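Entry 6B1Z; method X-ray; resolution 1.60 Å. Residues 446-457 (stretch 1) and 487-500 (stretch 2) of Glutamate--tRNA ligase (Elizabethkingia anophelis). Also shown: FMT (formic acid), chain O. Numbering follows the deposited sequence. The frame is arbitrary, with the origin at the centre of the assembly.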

# COMPACT_ATOMS: atom_id res chain seq x y z
N ASP A 446 -0.85 -39.85 -32.64
CA ASP A 446 -1.68 -38.93 -31.87
C ASP A 446 -0.81 -38.18 -30.87
O ASP A 446 -0.48 -38.71 -29.80
CB ASP A 446 -2.80 -39.68 -31.15
N PHE A 447 -0.44 -36.95 -31.20
CA PHE A 447 0.57 -36.19 -30.46
C PHE A 447 0.06 -35.76 -29.08
O PHE A 447 -0.03 -34.56 -28.80
CB PHE A 447 1.00 -34.97 -31.27
CG PHE A 447 2.48 -34.79 -31.36
CD1 PHE A 447 3.10 -33.68 -30.80
CD2 PHE A 447 3.27 -35.73 -32.00
CE1 PHE A 447 4.47 -33.51 -30.88
CE2 PHE A 447 4.64 -35.57 -32.08
CZ PHE A 447 5.24 -34.46 -31.52
N LYS A 448 -0.25 -36.73 -28.22
CA LYS A 448 -0.66 -36.47 -26.85
C LYS A 448 0.51 -36.75 -25.91
O LYS A 448 1.28 -37.69 -26.13
CB LYS A 448 -1.86 -37.33 -26.47
N ALA A 449 0.64 -35.92 -24.87
CA ALA A 449 1.78 -36.03 -23.96
C ALA A 449 1.94 -37.44 -23.41
O ALA A 449 3.05 -37.98 -23.36
CB ALA A 449 1.64 -35.03 -22.82
N GLU A 450 0.83 -38.07 -23.00
CA GLU A 450 0.91 -39.41 -22.42
C GLU A 450 1.36 -40.43 -23.45
O GLU A 450 2.10 -41.37 -23.13
CB GLU A 450 -0.44 -39.80 -21.82
N ILE A 451 0.93 -40.27 -24.71
CA ILE A 451 1.32 -41.22 -25.74
C ILE A 451 2.73 -40.92 -26.25
O ILE A 451 3.46 -41.84 -26.63
CB ILE A 451 0.30 -41.23 -26.89
N ILE A 452 3.12 -39.65 -26.28
CA ILE A 452 4.48 -39.29 -26.69
C ILE A 452 5.49 -39.86 -25.71
O ILE A 452 6.52 -40.42 -26.10
CB ILE A 452 4.62 -37.76 -26.81
CG1 ILE A 452 3.74 -37.23 -27.94
CG2 ILE A 452 6.07 -37.38 -27.05
CD1 ILE A 452 3.51 -35.73 -27.87
N LYS A 453 5.23 -39.71 -24.40
CA LYS A 453 6.15 -40.26 -23.41
C LYS A 453 6.21 -41.78 -23.49
O LYS A 453 7.28 -42.37 -23.35
CB LYS A 453 5.74 -39.82 -22.00
CG LYS A 453 6.72 -40.24 -20.92
CD LYS A 453 6.28 -39.74 -19.56
CE LYS A 453 7.27 -40.14 -18.48
NZ LYS A 453 6.87 -39.58 -17.16
N GLU A 454 5.06 -42.42 -23.73
CA GLU A 454 5.05 -43.87 -23.90
C GLU A 454 5.87 -44.28 -25.11
O GLU A 454 6.55 -45.32 -25.08
CB GLU A 454 3.61 -44.37 -24.03
N SER A 455 5.84 -43.48 -26.18
CA SER A 455 6.65 -43.77 -27.35
C SER A 455 8.13 -43.57 -27.06
O SER A 455 8.97 -44.36 -27.51
CB SER A 455 6.21 -42.89 -28.52
OG SER A 455 7.04 -43.09 -29.65
N ILE A 456 8.47 -42.51 -26.31
CA ILE A 456 9.87 -42.25 -25.98
C ILE A 456 10.42 -43.36 -25.08
O ILE A 456 11.56 -43.81 -25.26
CB ILE A 456 10.01 -40.87 -25.31
CG1 ILE A 456 9.62 -39.76 -26.30
CG2 ILE A 456 11.42 -40.65 -24.79
CD1 ILE A 456 9.55 -38.38 -25.67
N HIS A 457 9.62 -43.81 -24.11
CA HIS A 457 10.04 -44.94 -23.28
C HIS A 457 10.16 -46.22 -24.10
O HIS A 457 11.03 -47.05 -23.83
CB HIS A 457 9.06 -45.16 -22.13
CG HIS A 457 9.42 -46.31 -21.24
ND1 HIS A 457 10.70 -46.82 -21.16
CD2 HIS A 457 8.67 -47.06 -20.39
CE1 HIS A 457 10.72 -47.83 -20.31
NE2 HIS A 457 9.50 -47.99 -19.83
C FMT O . 5.05 -36.38 -18.50
O1 FMT O . 4.41 -36.10 -19.51
O2 FMT O . 6.27 -36.48 -18.46
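Stretch 2, residues 487-500: VPDLMEMIGKEETI

The most unusual feature of this contact is the place where Phe 447 docks: a kink in the helix of stretch 2. That helix spans residues 487-500, but the backbone N atoms of Lys 496 and Glu 497 have no bond to the turn before. Gly 495 stands just ahead of the break with phi/psi of 91/166°, angles at which a CB would be jammed against the carbonyl O of the preceding residue, so glycine suits the position for reasons of its own backbone. Phe 447, in the loop before the helix of stretch 1, points its ring into this region. Its CE1 lies 3.2 Å from Met 491 O, near the ring plane, where the slightly positive ring edge can meet a carbonyl oxygen. Over one face sits Lys 496, whose CB is 3.9 Å from the ring centroid and 12° off the normal, a CH-pi contact; the lysine is not modelled beyond CB. Thr 499 OG1, 3.7 Å from Phe 447 CE1, also lies at the ring edge, and it donates a hydrogen bond to Gly 495 O (2.8 Å) inside its own helix.

The two helices, 449-457 and 487-500, run obliquely opposed, their N-to-C directions 125° apart and their axes 8.3 Å apart at closest approach. The backbones come close where Ala 449 CA lies 4.7 Å from Pro 488 CA, which the small alanine side chain readily accommodates. Ala 449 is also the first residue of its helix, so its N has no carbonyl of a preceding turn to bond. Glu 492 satisfies it from across the interface: Ala 449 N donates to Glu 492 OE1 at 2.9 Å. The glutamate's extended chi1 and chi2, both t, bring its end nearer to stretch 1 although its CA-to-CB bond points sideways.

Pro 488, in the first turn of its helix, needs no amide hydrogen there. Its compact ring is a knob set among Ala 449, Ile 452, Lys 453 and Ile 456, with its CG 3.7 Å from Lys 453 CB. Ile 452 is buried and contributes apolar bulk: its CG2 is 4.1 Å from Pro 488 CB and 3.7 Å from Met 491 CE. One turn on, Ile 456 CD1 extends the packing to Met 491 SD at 4.3 Å; Met 491 touches the isoleucines through CE and SD and the ring through its CB, 3.8 Å from Phe 447 CE1. Toward the solvent, the fully extended Lys 453 leads its end away from stretch 2, and its NZ makes a weak hydrogen bond to formic acid O2 at 3.4 Å.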

# COMPACT_ATOMS: atom_id res chain seq x y z
N VAL A 487 9.16 -32.69 -21.14
CA VAL A 487 9.35 -32.63 -22.59
C VAL A 487 8.12 -33.10 -23.37
O VAL A 487 7.75 -32.43 -24.35
CB VAL A 487 10.62 -33.41 -22.98
CG1 VAL A 487 10.65 -33.65 -24.47
CG2 VAL A 487 11.86 -32.64 -22.55
N PRO A 488 7.46 -34.21 -23.02
CA PRO A 488 6.28 -34.60 -23.80
C PRO A 488 5.15 -33.58 -23.74
O PRO A 488 4.38 -33.46 -24.70
CB PRO A 488 5.86 -35.94 -23.18
CG PRO A 488 7.11 -36.46 -22.55
CD PRO A 488 7.79 -35.23 -22.00
N ASP A 489 5.05 -32.83 -22.64
CA ASP A 489 4.07 -31.75 -22.57
C ASP A 489 4.44 -30.62 -23.51
O ASP A 489 3.57 -30.07 -24.20
CB ASP A 489 3.96 -31.25 -21.13
CG ASP A 489 3.36 -32.28 -20.19
OD1 ASP A 489 2.28 -32.81 -20.50
OD2 ASP A 489 3.98 -32.57 -19.14
N LEU A 490 5.72 -30.25 -23.55
CA LEU A 490 6.15 -29.20 -24.48
C LEU A 490 5.91 -29.61 -25.93
O LEU A 490 5.44 -28.80 -26.74
CB LEU A 490 7.63 -28.87 -24.25
CG LEU A 490 8.24 -27.87 -25.24
CD1 LEU A 490 7.41 -26.60 -25.29
CD2 LEU A 490 9.68 -27.56 -24.85
N MET A 491 6.22 -30.86 -26.28
CA MET A 491 6.01 -31.32 -27.65
C MET A 491 4.54 -31.23 -28.04
O MET A 491 4.22 -30.78 -29.14
CB MET A 491 6.53 -32.74 -27.82
CG MET A 491 8.04 -32.85 -27.70
SD MET A 491 8.62 -34.51 -27.30
CE MET A 491 8.45 -35.31 -28.89
N GLU A 492 3.64 -31.63 -27.14
CA GLU A 492 2.21 -31.53 -27.43
C GLU A 492 1.80 -30.09 -27.68
O GLU A 492 0.96 -29.82 -28.55
CB GLU A 492 1.40 -32.13 -26.28
CG GLU A 492 -0.11 -32.03 -26.49
CD GLU A 492 -0.91 -32.41 -25.26
OE1 GLU A 492 -0.48 -33.32 -24.52
OE2 GLU A 492 -1.97 -31.79 -25.02
N MET A 493 2.38 -29.15 -26.92
CA MET A 493 1.97 -27.75 -27.03
C MET A 493 2.40 -27.15 -28.37
O MET A 493 1.61 -26.46 -29.03
CB MET A 493 2.53 -26.94 -25.87
CG MET A 493 1.90 -27.23 -24.50
SD MET A 493 0.11 -26.97 -24.43
CE MET A 493 -0.47 -28.65 -24.68
N ILE A 494 3.64 -27.39 -28.78
CA ILE A 494 4.11 -26.79 -30.03
C ILE A 494 3.72 -27.60 -31.25
O ILE A 494 3.78 -27.09 -32.38
CB ILE A 494 5.64 -26.57 -30.01
CG1 ILE A 494 6.38 -27.91 -29.97
CG2 ILE A 494 6.04 -25.68 -28.85
CD1 ILE A 494 7.89 -27.78 -30.03
N GLY A 495 3.32 -28.86 -31.08
CA GLY A 495 2.80 -29.67 -32.17
C GLY A 495 3.87 -30.46 -32.89
O GLY A 495 5.08 -30.22 -32.77
N LYS A 496 3.40 -31.43 -33.69
CA LYS A 496 4.31 -32.36 -34.37
C LYS A 496 5.24 -31.63 -35.33
O LYS A 496 6.45 -31.85 -35.32
CB LYS A 496 3.50 -33.43 -35.11
N GLU A 497 4.68 -30.76 -36.18
CA GLU A 497 5.47 -30.11 -37.22
C GLU A 497 6.58 -29.25 -36.62
O GLU A 497 7.74 -29.32 -37.05
CB GLU A 497 4.56 -29.26 -38.12
CG GLU A 497 5.29 -28.54 -39.25
CD GLU A 497 4.33 -27.90 -40.24
OE1 GLU A 497 3.25 -28.48 -40.48
OE2 GLU A 497 4.65 -26.82 -40.78
N GLU A 498 6.25 -28.45 -35.61
CA GLU A 498 7.26 -27.59 -34.99
C GLU A 498 8.26 -28.40 -34.18
O GLU A 498 9.46 -28.07 -34.16
CB GLU A 498 6.58 -26.54 -34.11
CG GLU A 498 7.54 -25.57 -33.42
CD GLU A 498 8.29 -24.69 -34.40
OE1 GLU A 498 7.78 -24.46 -35.52
OE2 GLU A 498 9.40 -24.23 -34.06
N THR A 499 7.80 -29.45 -33.50
CA THR A 499 8.72 -30.33 -32.78
C THR A 499 9.78 -30.90 -33.71
O THR A 499 10.98 -30.82 -33.42
CB THR A 499 7.95 -31.47 -32.10
OG1 THR A 499 7.12 -30.94 -31.06
CG2 THR A 499 8.91 -32.50 -31.51
N ILE A 500 9.35 -31.47 -34.84
CA ILE A 500 10.30 -32.05 -35.79
C ILE A 500 11.19 -30.97 -36.38
O ILE A 500 12.40 -31.18 -36.55
CB ILE A 500 9.54 -32.84 -36.87
CG1 ILE A 500 8.69 -33.94 -36.22
CG2 ILE A 500 10.50 -33.44 -37.88
CD1 ILE A 500 7.76 -34.65 -37.18